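Local structure of bile acid 7a-dehydratase, BaiE (Clostridium hiranonis DSM 13275, 4L8P) at residues 41-46 with 119-124; 47-52 with 62-67; 115-120 with 154-159. The protein probably catalyses the removal of the 7-alpha-hydroxyl group of bile acid intermediates as water, a step in bacterial bile acid 7-dehydroxylation. All coordinates share one frame; numbering follows the deposited sequence.

Interaction 1 of 3, residues 41-46 with 119-124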
ATOM      1  N   ALA A  41      14.528   3.640   2.745  1.00 14.82           N
ATOM      2  CA  ALA A  41      14.790   3.411   4.170  1.00 15.91           C
ATOM      3  C   ALA A  41      13.632   3.919   5.035  1.00 14.15           C
ATOM      4  O   ALA A  41      13.187   3.235   5.956  1.00 13.56           O
ATOM      5  CB  ALA A  41      16.059   4.111   4.569  1.00 16.67           C
ATOM      6  N   ILE A  42      13.101   5.070   4.658  1.00 12.29           N
ATOM      7  CA  ILE A  42      11.943   5.665   5.361  1.00 13.86           C
ATOM      8  C   ILE A  42      10.675   4.817   5.186  1.00 15.08           C
ATOM      9  O   ILE A  42       9.924   4.572   6.142  1.00 14.42           O
ATOM     10  CB  ILE A  42      11.732   7.154   4.992  1.00 14.18           C
ATOM     11  CG1 ILE A  42      12.878   7.985   5.589  1.00 15.13           C
ATOM     12  CG2 ILE A  42      10.381   7.654   5.455  1.00 13.44           C
ATOM     13  CD1 ILE A  42      13.022   9.366   4.975  1.00 14.57           C
ATOM     14  N   LYS A  43      10.408   4.375   3.964  1.00 13.76           N
ATOM     15  CA  LYS A  43       9.236   3.493   3.732  1.00 13.90           C
ATOM     16  C   LYS A  43       9.335   2.198   4.576  1.00 13.54           C
ATOM     17  O   LYS A  43       8.329   1.735   5.128  1.00 14.82           O
ATOM     18  CB  LYS A  43       9.106   3.135   2.258  1.00 15.96           C
ATOM     19  CG  LYS A  43       8.765   4.311   1.374  1.00 16.09           C
ATOM     20  CD  LYS A  43       8.777   3.846  -0.062  1.00 16.30           C
ATOM     21  CE  LYS A  43       8.348   4.944  -1.014  1.00 18.44           C
ATOM     22  NZ  LYS A  43       8.543   4.468  -2.413  1.00 19.26           N
ATOM     23  N   GLN A  44      10.545   1.642   4.709  1.00 13.97           N
ATOM     24  CA  GLN A  44      10.750   0.415   5.504  1.00 13.42           C
ATOM     25  C   GLN A  44      10.666   0.667   7.010  1.00 14.16           C
ATOM     26  O   GLN A  44      10.169  -0.168   7.758  1.00 14.38           O
ATOM     27  CB  GLN A  44      12.062  -0.265   5.160  1.00 14.41           C
ATOM     28  CG  GLN A  44      12.104  -0.746   3.711  1.00 15.30           C
ATOM     29  CD  GLN A  44      13.047  -1.909   3.444  1.00 16.28           C
ATOM     30  OE1 GLN A  44      13.351  -2.700   4.332  1.00 18.10           O
ATOM     31  NE2 GLN A  44      13.441  -2.051   2.190  1.00 17.65           N
ATOM     32  N   LEU A  45      11.104   1.853   7.415  1.00 13.92           N
ATOM     33  CA  LEU A  45      11.002   2.307   8.804  1.00 13.47           C
ATOM     34  C   LEU A  45       9.542   2.391   9.206  1.00 13.87           C
ATOM     35  O   LEU A  45       9.131   1.906  10.267  1.00 14.78           O
ATOM     36  CB  LEU A  45      11.677   3.688   8.962  1.00 13.76           C
ATOM     37  CG  LEU A  45      11.440   4.474  10.257  1.00 13.81           C
ATOM     38  CD1 LEU A  45      12.081   3.769  11.432  1.00 15.63           C
ATOM     39  CD2 LEU A  45      11.991   5.885  10.112  1.00 13.45           C
ATOM     40  N   LYS A  46       8.730   3.057   8.381  1.00 13.98           N
ATOM     41  CA  LYS A  46       7.299   3.170   8.698  1.00 14.14           C
ATOM     42  C   LYS A  46       6.605   1.804   8.685  1.00 13.27           C
ATOM     43  O   LYS A  46       5.744   1.524   9.531  1.00 14.75           O
ATOM     44  CB  LYS A  46       6.599   4.144   7.753  1.00 16.90           C
ATOM     45  CG  LYS A  46       5.171   4.493   8.200  1.00 20.34           C
ATOM     46  CD  LYS A  46       5.173   5.307   9.511  1.00 21.57           C
ATOM     47  CE  LYS A  46       3.802   5.904   9.784  1.00 24.40           C
ATOM     48  NZ  LYS A  46       3.798   6.964  10.791  1.00 26.01           N
ATOM     49  N   GLY A 119       7.054  12.673   5.458  1.00 15.07           N
ATOM     50  CA  GLY A 119       6.344  11.606   4.797  1.00 14.60           C
ATOM     51  C   GLY A 119       4.847  11.664   4.989  1.00 15.81           C
ATOM     52  O   GLY A 119       4.380  11.572   6.131  1.00 17.21           O
ATOM     53  N   ARG A 120       4.112  11.805   3.894  1.00 13.73           N
ATOM     54  CA  ARG A 120       2.666  11.662   3.922  1.00 14.79           C
ATOM     55  C   ARG A 120       2.288  10.206   3.750  1.00 15.26           C
ATOM     56  O   ARG A 120       2.834   9.484   2.890  1.00 16.48           O
ATOM     57  CB  ARG A 120       1.988  12.487   2.866  1.00 16.33           C
ATOM     58  CG  ARG A 120       2.293  13.975   2.929  1.00 17.63           C
ATOM     59  CD  ARG A 120       1.441  14.640   1.851  1.00 20.54           C
ATOM     60  NE  ARG A 120       1.449  16.085   1.894  1.00 22.88           N
ATOM     61  CZ  ARG A 120       0.547  16.875   2.499  1.00 28.55           C
ATOM     62  NH1 ARG A 120      -0.492  16.403   3.178  1.00 26.07           N
ATOM     63  NH2 ARG A 120       0.696  18.199   2.408  1.00 34.68           N
ATOM     64  N   TRP A 121       1.348   9.773   4.585  1.00 13.97           N
ATOM     65  CA  TRP A 121       0.846   8.413   4.543  1.00 14.56           C
ATOM     66  C   TRP A 121      -0.659   8.467   4.631  1.00 14.18           C
ATOM     67  O   TRP A 121      -1.204   9.280   5.365  1.00 14.97           O
ATOM     68  CB  TRP A 121       1.373   7.569   5.704  1.00 15.11           C
ATOM     69  CG  TRP A 121       2.852   7.272   5.598  1.00 13.48           C
ATOM     70  CD1 TRP A 121       3.885   8.048   6.059  1.00 13.95           C
ATOM     71  CD2 TRP A 121       3.439   6.161   4.935  1.00 13.00           C
ATOM     72  NE1 TRP A 121       5.080   7.478   5.724  1.00 14.54           N
ATOM     73  CE2 TRP A 121       4.844   6.297   5.057  1.00 14.63           C
ATOM     74  CE3 TRP A 121       2.923   5.016   4.311  1.00 12.63           C
ATOM     75  CZ2 TRP A 121       5.731   5.335   4.525  1.00 13.69           C
ATOM     76  CZ3 TRP A 121       3.795   4.059   3.821  1.00 14.46           C
ATOM     77  CH2 TRP A 121       5.185   4.208   3.955  1.00 13.84           C
ATOM     78  N   TYR A 122      -1.305   7.540   3.932  1.00 13.15           N
ATOM     79  CA  TYR A 122      -2.784   7.426   3.904  1.00 14.85           C
ATOM     80  C   TYR A 122      -3.085   6.190   4.760  1.00 13.89           C
ATOM     81  O   TYR A 122      -2.750   5.068   4.372  1.00 14.48           O
ATOM     82  CB  TYR A 122      -3.264   7.224   2.445  1.00 17.76           C
ATOM     83  CG  TYR A 122      -4.776   7.324   2.231  1.00 17.11           C
ATOM     84  CD1 TYR A 122      -5.690   6.814   3.158  1.00 22.52           C
ATOM     85  CD2 TYR A 122      -5.283   7.928   1.088  1.00 18.40           C
ATOM     86  CE1 TYR A 122      -7.070   6.916   2.945  1.00 21.65           C
ATOM     87  CE2 TYR A 122      -6.652   8.045   0.864  1.00 19.57           C
ATOM     88  CZ  TYR A 122      -7.536   7.523   1.792  1.00 20.85           C
ATOM     89  OH  TYR A 122      -8.898   7.669   1.589  1.00 20.76           O
ATOM     90  N   LEU A 123      -3.652   6.398   5.943  1.00 14.02           N
ATOM     91  CA  LEU A 123      -3.889   5.336   6.932  1.00 13.90           C
ATOM     92  C   LEU A 123      -5.323   4.861   6.900  1.00 15.62           C
ATOM     93  O   LEU A 123      -6.226   5.672   6.891  1.00 16.18           O
ATOM     94  CB  LEU A 123      -3.618   5.861   8.343  1.00 18.35           C
ATOM     95  CG  LEU A 123      -2.284   5.508   8.931  1.00 23.47           C
ATOM     96  CD1 LEU A 123      -2.216   3.999   9.256  1.00 25.01           C
ATOM     97  CD2 LEU A 123      -1.194   5.984   7.972  1.00 27.76           C
ATOM     98  N   GLU A 124      -5.524   3.553   6.915  1.00 15.56           N
ATOM     99  CA  GLU A 124      -6.778   2.935   7.370  1.00 15.42           C
ATOM    100  C   GLU A 124      -6.493   2.186   8.679  1.00 14.16           C
ATOM    101  O   GLU A 124      -5.537   1.439   8.750  1.00 16.39           O
ATOM    102  CB  GLU A 124      -7.324   1.922   6.349  1.00 16.86           C
ATOM    103  CG  GLU A 124      -8.668   1.427   6.810  1.00 21.61           C
ATOM    104  CD  GLU A 124      -9.301   0.328   6.036  1.00 27.68           C
ATOM    105  OE1 GLU A 124      -8.666  -0.306   5.127  1.00 21.18           O
ATOM    106  OE2 GLU A 124     -10.483   0.046   6.411  1.00 25.80           O
TER
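Lys46 lays the start of its side chain over the indole of Trp121, joining the long helix 22-55 to the antiparallel sheet in the cystatin-like, alpha-plus-beta arrangement of the SnoaL-like fold. Its CG makes a CH-pi contact with the five-membered ring, 3.9 Å from the centroid and only 22° off the normal. Behind it, CB meets the benzo half of the indole. The helix closes in at the edge as well: Lys43 CA lies near the ring plane, 4.0 Å from Trp121 CZ2. One tryptophan therefore receives a methylene group on a face and backbone at its rim.

The lysine chain leaves with CG anti to the backbone N (chi1 -169°), then bends at chi2, and it slides past the indole in the opposite direction. Lys46 NZ ends 5.3 Å from the centroid of the Trp121 five-membered ring, at most a weak cation-pi attraction. The stronger partner of that buried charge is Asp147 on strand 137-152, through a salt bridge. Tyr149 on the same strand takes a hydrogen bond from the indole NH to its hydroxyl, which limits rotation of the ring. Lys43 NZ instead forms a salt bridge with Glu40 of the second subunit. Between segments 41-46 and 119-124 the closest side-chain atoms are Lys46 CB and Trp121 CZ2, 3.5 Å apart.

Interaction 2 of 3, residues 47-52 with 62-67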
ATOM      1  N   ALA A  47       7.001   0.938   7.766  1.00 13.60           N
ATOM      2  CA  ALA A  47       6.490  -0.442   7.729  1.00 14.18           C
ATOM      3  C   ALA A  47       6.772  -1.171   9.035  1.00 15.26           C
ATOM      4  O   ALA A  47       5.886  -1.817   9.591  1.00 13.80           O
ATOM      5  CB  ALA A  47       7.097  -1.192   6.567  1.00 13.48           C
ATOM      6  N   LYS A  48       8.001  -1.039   9.521  1.00 15.45           N
ATOM      7  CA  LYS A  48       8.417  -1.656  10.772  1.00 15.97           C
ATOM      8  C   LYS A  48       7.596  -1.083  11.933  1.00 16.48           C
ATOM      9  O   LYS A  48       7.165  -1.836  12.814  1.00 14.60           O
ATOM     10  CB  LYS A  48       9.920  -1.453  11.010  1.00 14.66           C
ATOM     11  CG  LYS A  48      10.442  -2.006  12.316  1.00 17.19           C
ATOM     12  CD  LYS A  48      11.949  -1.759  12.449  1.00 20.12           C
ATOM     13  CE  LYS A  48      12.477  -2.146  13.822  1.00 26.62           C
ATOM     14  NZ  LYS A  48      13.906  -1.713  14.009  1.00 29.45           N
ATOM     15  N   TYR A  49       7.398   0.234  11.958  1.00 15.01           N
ATOM     16  CA  TYR A  49       6.565   0.858  12.985  1.00 15.55           C
ATOM     17  C   TYR A  49       5.173   0.202  13.051  1.00 15.63           C
ATOM     18  O   TYR A  49       4.707  -0.179  14.138  1.00 15.02           O
ATOM     19  CB  TYR A  49       6.488   2.386  12.756  1.00 15.60           C
ATOM     20  CG  TYR A  49       5.514   3.097  13.652  1.00 15.92           C
ATOM     21  CD1 TYR A  49       4.179   3.237  13.273  1.00 15.70           C
ATOM     22  CD2 TYR A  49       5.912   3.602  14.889  1.00 15.82           C
ATOM     23  CE1 TYR A  49       3.259   3.838  14.107  1.00 19.38           C
ATOM     24  CE2 TYR A  49       4.993   4.226  15.735  1.00 17.95           C
ATOM     25  CZ  TYR A  49       3.672   4.329  15.340  1.00 19.80           C
ATOM     26  OH  TYR A  49       2.751   4.969  16.164  1.00 24.59           O
ATOM     27  N   PHE A  50       4.499   0.082  11.895  1.00 15.91           N
ATOM     28  CA  PHE A  50       3.150  -0.494  11.885  1.00 15.64           C
ATOM     29  C   PHE A  50       3.118  -1.950  12.292  1.00 16.72           C
ATOM     30  O   PHE A  50       2.247  -2.375  13.052  1.00 15.23           O
ATOM     31  CB  PHE A  50       2.485  -0.356  10.503  1.00 15.63           C
ATOM     32  CG  PHE A  50       2.124   1.054  10.109  1.00 16.91           C
ATOM     33  CD1 PHE A  50       1.468   1.905  10.984  1.00 18.49           C
ATOM     34  CD2 PHE A  50       2.397   1.504   8.814  1.00 17.70           C
ATOM     35  CE1 PHE A  50       1.104   3.184  10.583  1.00 22.05           C
ATOM     36  CE2 PHE A  50       2.034   2.782   8.426  1.00 22.40           C
ATOM     37  CZ  PHE A  50       1.391   3.610   9.310  1.00 20.06           C
ATOM     38  N   ARG A  51       4.090  -2.708  11.806  1.00 16.00           N
ATOM     39  CA  ARG A  51       4.201  -4.111  12.157  1.00 16.62           C
ATOM     40  C   ARG A  51       4.427  -4.293  13.665  1.00 15.31           C
ATOM     41  O   ARG A  51       3.795  -5.142  14.303  1.00 17.73           O
ATOM     42  CB  ARG A  51       5.311  -4.757  11.304  1.00 17.52           C
ATOM     43  CG  ARG A  51       5.642  -6.186  11.624  1.00 20.95           C
ATOM     44  CD  ARG A  51       6.614  -6.751  10.571  1.00 19.40           C
ATOM     45  NE  ARG A  51       7.866  -6.003  10.395  1.00 19.08           N
ATOM     46  CZ  ARG A  51       8.941  -6.094  11.198  1.00 21.98           C
ATOM     47  NH1 ARG A  51       8.926  -6.868  12.285  1.00 22.32           N
ATOM     48  NH2 ARG A  51      10.031  -5.383  10.925  1.00 22.25           N
ATOM     49  N   CYS A  52       5.312  -3.489  14.248  1.00 15.89           N
ATOM     50  CA  CYS A  52       5.561  -3.572  15.688  1.00 15.65           C
ATOM     51  C   CYS A  52       4.364  -3.067  16.513  1.00 16.53           C
ATOM     52  O   CYS A  52       4.070  -3.624  17.581  1.00 17.03           O
ATOM     53  CB  CYS A  52       6.819  -2.817  16.066  1.00 16.57           C
ATOM     54  SG  CYS A  52       8.322  -3.562  15.403  1.00 20.37           S
ATOM     55  N   GLU A  62      10.037   0.868  19.896  1.00 18.45           N
ATOM     56  CA  GLU A  62      10.843   1.942  20.462  1.00 18.33           C
ATOM     57  C   GLU A  62      12.082   2.285  19.603  1.00 18.16           C
ATOM     58  O   GLU A  62      12.470   3.443  19.527  1.00 19.08           O
ATOM     59  CB  GLU A  62      11.297   1.567  21.892  1.00 22.40           C
ATOM     60  CG  GLU A  62      11.879   2.723  22.682  1.00 28.83           C
ATOM     61  CD  GLU A  62      12.231   2.339  24.120  1.00 33.58           C
ATOM     62  OE1 GLU A  62      11.552   1.468  24.676  1.00 37.49           O
ATOM     63  OE2 GLU A  62      13.171   2.934  24.679  1.00 45.61           O
ATOM     64  N   THR A  63      12.643   1.301  18.911  1.00 17.57           N
ATOM     65  CA  THR A  63      13.832   1.505  18.053  1.00 20.23           C
ATOM     66  C   THR A  63      13.541   2.310  16.780  1.00 19.92           C
ATOM     67  O   THR A  63      14.463   2.781  16.137  1.00 20.94           O
ATOM     68  CB  THR A  63      14.511   0.190  17.637  1.00 21.29           C
ATOM     69  OG1 THR A  63      13.692  -0.540  16.699  1.00 20.55           O
ATOM     70  CG2 THR A  63      14.838  -0.676  18.842  1.00 22.98           C
ATOM     71  N   THR A  64      12.266   2.462  16.424  1.00 18.42           N
ATOM     72  CA  THR A  64      11.875   3.302  15.287  1.00 17.46           C
ATOM     73  C   THR A  64      11.770   4.795  15.623  1.00 17.18           C
ATOM     74  O   THR A  64      11.647   5.611  14.714  1.00 17.34           O
ATOM     75  CB  THR A  64      10.523   2.837  14.673  1.00 15.47           C
ATOM     76  OG1 THR A  64       9.441   3.185  15.551  1.00 16.74           O
ATOM     77  CG2 THR A  64      10.534   1.335  14.355  1.00 16.20           C
ATOM     78  N   LEU A  65      11.788   5.147  16.908  1.00 17.49           N
ATOM     79  CA  LEU A  65      11.580   6.507  17.386  1.00 17.83           C
ATOM     80  C   LEU A  65      12.927   7.161  17.597  1.00 17.09           C
ATOM     81  O   LEU A  65      13.910   6.522  18.053  1.00 18.81           O
ATOM     82  CB  LEU A  65      10.785   6.525  18.708  1.00 17.88           C
ATOM     83  CG  LEU A  65       9.442   5.772  18.687  1.00 18.24           C
ATOM     84  CD1 LEU A  65       8.757   5.824  20.051  1.00 20.22           C
ATOM     85  CD2 LEU A  65       8.536   6.317  17.594  1.00 20.86           C
ATOM     86  N   SER A  66      12.992   8.437  17.285  1.00 18.83           N
ATOM     87  CA  SER A  66      14.272   9.152  17.391  1.00 20.32           C
ATOM     88  C   SER A  66      14.883   9.104  18.787  1.00 23.23           C
ATOM     89  O   SER A  66      14.161   9.293  19.759  1.00 22.28           O
ATOM     90  CB  SER A  66      14.100  10.599  16.963  1.00 22.98           C
ATOM     91  OG  SER A  66      15.334  11.286  17.124  1.00 26.06           O
ATOM     92  N   PRO A  67      16.215   8.855  18.878  1.00 22.29           N
ATOM     93  CA  PRO A  67      16.889   8.915  20.194  1.00 26.75           C
ATOM     94  C   PRO A  67      17.208  10.353  20.641  1.00 30.73           C
ATOM     95  O   PRO A  67      17.643  10.555  21.775  1.00 36.23           O
ATOM     96  CB  PRO A  67      18.178   8.106  19.960  1.00 26.42           C
ATOM     97  CG  PRO A  67      18.478   8.292  18.524  1.00 25.79           C
ATOM     98  CD  PRO A  67      17.141   8.400  17.822  1.00 23.15           C
TER
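Tyr49 and Thr64 bring their CA atoms within 6.3 Å of each other where helix 22-55 passes a type I beta turn running from Glu62 to Leu65, closed by the bond from Leu65 N to Glu62 O (3.2 Å). Lys48 meets both Thr63 and Thr64, while Tyr49, next on the helix, touches Thr64.

Lys48 reaches out in a straight rod, every torsion near 180°, and its NZ gives a hydrogen bond to Thr63 OG1 at 2.9 Å. The two side chains cross at about a right angle, the ammonium arriving at the hydroxyl end of the threonine. On the way, the lysine passes the methyl of Thr64, with Lys48 CD 3.9 Å from Thr64 CG2, so the aliphatic part of the chain is used for packing and only its tip for polar bonding.

Thr64 works with both of its branches. Placing OG1 between the backbone N and the carbonyl carbon (chi1 73°) leaves the methyl for Lys48 and points the oxygen at Tyr49. That oxygen meets the ring at its edge, close to the plane, 3.6 Å from Tyr49 CD2. A bound pentaethylene glycol, probably from the crystallisation liquor, lies about 3 Å from the same tyrosine side chain, nearest atoms compared. Farther along the helix, Arg51 NE forms a salt bridge with Glu108 of the third subunit, so this part of the helix also faces a subunit interface.

Both threonine hydroxyls have a second task: Thr63 OG1 bonds to the carbonyl of Glu60, and Thr64 OG1 to that of Leu61. Since a carbonyl can only accept, each hydroxyl must spend its proton there, which leaves the lone pairs of Thr63 OG1 to accept from Lys48 NZ.

Interaction 3 of 3, residues 115-120 with 154-159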
ATOM      1  N   ASN A 115      19.624  15.020   6.523  1.00 17.33           N
ATOM      2  CA  ASN A 115      19.242  14.272   7.734  1.00 16.93           C
ATOM      3  C   ASN A 115      17.829  14.558   8.269  1.00 16.94           C
ATOM      4  O   ASN A 115      17.531  14.288   9.427  1.00 16.66           O
ATOM      5  CB  ASN A 115      20.300  14.473   8.842  1.00 19.83           C
ATOM      6  CG  ASN A 115      20.519  15.924   9.186  1.00 23.55           C
ATOM      7  OD1 ASN A 115      19.754  16.762   8.798  1.00 19.13           O
ATOM      8  ND2 ASN A 115      21.605  16.213   9.889  1.00 24.49           N
ATOM      9  N   THR A 116      16.967  15.079   7.407  1.00 14.70           N
ATOM     10  CA  THR A 116      15.567  15.345   7.739  1.00 15.23           C
ATOM     11  C   THR A 116      14.695  15.005   6.553  1.00 15.71           C
ATOM     12  O   THR A 116      15.114  15.088   5.395  1.00 15.90           O
ATOM     13  CB  THR A 116      15.309  16.820   8.175  1.00 15.94           C
ATOM     14  OG1 THR A 116      15.568  17.696   7.077  1.00 16.15           O
ATOM     15  CG2 THR A 116      16.111  17.188   9.363  1.00 17.51           C
ATOM     16  N   ALA A 117      13.455  14.628   6.849  1.00 15.15           N
ATOM     17  CA  ALA A 117      12.506  14.290   5.797  1.00 14.69           C
ATOM     18  C   ALA A 117      11.102  14.366   6.303  1.00 15.86           C
ATOM     19  O   ALA A 117      10.882  14.392   7.533  1.00 15.73           O
ATOM     20  CB  ALA A 117      12.812  12.881   5.278  1.00 16.37           C
ATOM     21  N   THR A 118      10.169  14.354   5.347  1.00 15.17           N
ATOM     22  CA  THR A 118       8.726  14.445   5.606  1.00 16.45           C
ATOM     23  C   THR A 118       8.082  13.285   4.871  1.00 16.72           C
ATOM     24  O   THR A 118       8.488  12.978   3.752  1.00 18.17           O
ATOM     25  CB  THR A 118       8.158  15.791   5.099  1.00 16.67           C
ATOM     26  OG1 THR A 118       8.806  16.882   5.784  1.00 16.99           O
ATOM     27  CG2 THR A 118       6.642  15.905   5.321  1.00 20.38           C
ATOM     28  N   GLY A 119       7.054  12.673   5.458  1.00 15.07           N
ATOM     29  CA  GLY A 119       6.344  11.606   4.797  1.00 14.60           C
ATOM     30  C   GLY A 119       4.847  11.664   4.989  1.00 15.81           C
ATOM     31  O   GLY A 119       4.380  11.572   6.131  1.00 17.21           O
ATOM     32  N   ARG A 120       4.112  11.805   3.894  1.00 13.73           N
ATOM     33  CA  ARG A 120       2.666  11.662   3.922  1.00 14.79           C
ATOM     34  C   ARG A 120       2.288  10.206   3.750  1.00 15.26           C
ATOM     35  O   ARG A 120       2.834   9.484   2.890  1.00 16.48           O
ATOM     36  CB  ARG A 120       1.988  12.487   2.866  1.00 16.33           C
ATOM     37  CG  ARG A 120       2.293  13.975   2.929  1.00 17.63           C
ATOM     38  CD  ARG A 120       1.441  14.640   1.851  1.00 20.54           C
ATOM     39  NE  ARG A 120       1.449  16.085   1.894  1.00 22.88           N
ATOM     40  CZ  ARG A 120       0.547  16.875   2.499  1.00 28.55           C
ATOM     41  NH1 ARG A 120      -0.492  16.403   3.178  1.00 26.07           N
ATOM     42  NH2 ARG A 120       0.696  18.199   2.408  1.00 34.68           N
ATOM     43  N   GLY A 154      23.519   7.458  10.330  1.00 31.59           N
ATOM     44  CA  GLY A 154      23.199   6.576   9.199  1.00 27.44           C
ATOM     45  C   GLY A 154      21.834   5.910   9.190  1.00 27.06           C
ATOM     46  O   GLY A 154      21.490   5.189   8.252  1.00 29.20           O
ATOM     47  N   GLN A 155      21.046   6.145  10.241  1.00 24.08           N
ATOM     48  CA  GLN A 155      19.785   5.458  10.443  1.00 22.42           C
ATOM     49  C   GLN A 155      18.659   6.483  10.542  1.00 17.28           C
ATOM     50  O   GLN A 155      18.808   7.509  11.225  1.00 18.91           O
ATOM     51  CB  GLN A 155      19.853   4.658  11.756  1.00 24.82           C
ATOM     52  CG  GLN A 155      18.562   3.980  12.204  1.00 30.37           C
ATOM     53  CD  GLN A 155      18.119   2.873  11.286  1.00 45.27           C
ATOM     54  OE1 GLN A 155      18.940   2.089  10.794  1.00 49.22           O
ATOM     55  NE2 GLN A 155      16.806   2.790  11.050  1.00 46.42           N
ATOM     56  N   TRP A 156      17.543   6.184   9.887  1.00 16.94           N
ATOM     57  CA  TRP A 156      16.342   7.014   9.956  1.00 17.31           C
ATOM     58  C   TRP A 156      15.459   6.637  11.144  1.00 17.25           C
ATOM     59  O   TRP A 156      15.318   5.457  11.468  1.00 17.21           O
ATOM     60  CB  TRP A 156      15.531   6.911   8.650  1.00 17.47           C
ATOM     61  CG  TRP A 156      16.182   7.649   7.511  1.00 15.39           C
ATOM     62  CD1 TRP A 156      16.959   7.122   6.527  1.00 15.48           C
ATOM     63  CD2 TRP A 156      16.117   9.069   7.257  1.00 16.05           C
ATOM     64  NE1 TRP A 156      17.377   8.110   5.668  1.00 16.42           N
ATOM     65  CE2 TRP A 156      16.875   9.319   6.089  1.00 16.49           C
ATOM     66  CE3 TRP A 156      15.478  10.156   7.900  1.00 14.70           C
ATOM     67  CZ2 TRP A 156      17.013  10.630   5.539  1.00 16.81           C
ATOM     68  CZ3 TRP A 156      15.614  11.440   7.352  1.00 14.50           C
ATOM     69  CH2 TRP A 156      16.395  11.665   6.191  1.00 15.41           C
ATOM     70  N   TYR A 157      14.872   7.658  11.754  1.00 15.82           N
ATOM     71  CA  TYR A 157      13.962   7.527  12.883  1.00 15.21           C
ATOM     72  C   TYR A 157      12.749   8.429  12.693  1.00 17.40           C
ATOM     73  O   TYR A 157      12.823   9.444  12.034  1.00 15.82           O
ATOM     74  CB  TYR A 157      14.642   7.926  14.204  1.00 16.26           C
ATOM     75  CG  TYR A 157      15.860   7.115  14.539  1.00 17.10           C
ATOM     76  CD1 TYR A 157      15.744   5.940  15.287  1.00 17.48           C
ATOM     77  CD2 TYR A 157      17.126   7.505  14.126  1.00 19.45           C
ATOM     78  CE1 TYR A 157      16.840   5.175  15.609  1.00 19.12           C
ATOM     79  CE2 TYR A 157      18.251   6.729  14.451  1.00 20.20           C
ATOM     80  CZ  TYR A 157      18.097   5.570  15.192  1.00 22.36           C
ATOM     81  OH  TYR A 157      19.191   4.784  15.492  1.00 25.00           O
ATOM     82  N   ILE A 158      11.657   8.061  13.357  1.00 15.69           N
ATOM     83  CA  ILE A 158      10.433   8.864  13.388  1.00 16.71           C
ATOM     84  C   ILE A 158      10.532   9.792  14.597  1.00 16.97           C
ATOM     85  O   ILE A 158      10.788   9.326  15.706  1.00 19.73           O
ATOM     86  CB  ILE A 158       9.197   7.946  13.517  1.00 16.79           C
ATOM     87  CG1 ILE A 158       9.158   6.880  12.423  1.00 17.58           C
ATOM     88  CG2 ILE A 158       7.936   8.761  13.455  1.00 21.30           C
ATOM     89  CD1 ILE A 158       8.114   5.811  12.654  1.00 18.58           C
ATOM     90  N   LYS A 159      10.308  11.087  14.357  0.50 17.90           N
ATOM     91  CA  LYS A 159      10.405  12.140  15.377  0.50 20.12           C
ATOM     92  C   LYS A 159       9.014  12.563  15.842  0.50 22.02           C
ATOM     93  O   LYS A 159       8.769  12.708  17.040  0.50 22.96           O
ATOM     94  CB  LYS A 159      11.140  13.355  14.806  0.50 22.16           C
ATOM     95  CG  LYS A 159      11.384  14.469  15.810  0.50 25.11           C
ATOM     96  CD  LYS A 159      11.956  15.718  15.147  0.50 25.73           C
TER
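Trp156 pushes the far end of its indole against the start of strand 116-129, touching Thr116, Ala117 and, through its backbone carbonyl carbon, Asn115. The two strands are not sheet neighbours. Strand 137-152 runs between them, and the indole reaches across it, packing on Tyr149 and Lys151 as it goes. With the CA atoms of Asn115 and Trp156 8.1 Å apart, the meeting depends on the length of this one side chain.

The tight part is the six-membered ring. Its CZ3 lies 3.8 Å from Ala117 CB, an apolar contact in which the methyl points at the tryptophan. Next to it, Trp156 CH2 comes within 3.7 Å of Thr116 N, and the carbonyl carbon of Thr116 sits at the ring edge, in its plane. The indole thus abuts backbone as much as side chain. With CG anti to the carbonyl carbon (chi1 -73°), the ring is carried against helix 22-55, where Ala41 and Ile42 pack on it. At the other end of the indole, NE1 is hydrogen-bonded to Asp38 of that helix, which helps fix the ring's rotation.

The outer side is looser. Asn115 and Thr116 turn their side chains away from Trp156, and the hydroxyl of Thr116 bonds instead to Ser113 in the hairpin turn. On the other strand, exposed Gln155 folds its amide back on its own backbone: NE2 reaches Trp156 O at 3.1 Å, in the carbonyl plane and on a lone pair, with a fairly bent N-H...O angle of 148°.

A tryptophan spanning an intervening strand contributes to the packing layer between the long helix and the curved antiparallel sheet, the architecture of the cystatin-like, SnoaL-like fold.

The three contacts lie 10 to 11 Å apart, centre to centre, around one core. Helix 22-55 supplies consecutive segments to interactions 1 and 2, while strand 116-129 serves interactions 1 and 3, which share Gly119 and Arg120. Along the chain, interaction 2 is completed before strand 116-129 begins, and interaction 3 closes last. They also touch directly: Ile42 CD1 packs 3.5 Å from Ala117 CB, Leu45 CD1 3.7 Å from Thr64 CB, and Thr64 O lies 2.8 Å from Ile158 N, probably a hydrogen bond. Helix, turn and sheet are thereby tied into a single SnoaL-like unit, whose helix and sheet also meet neighbouring subunits of the three-chain assembly.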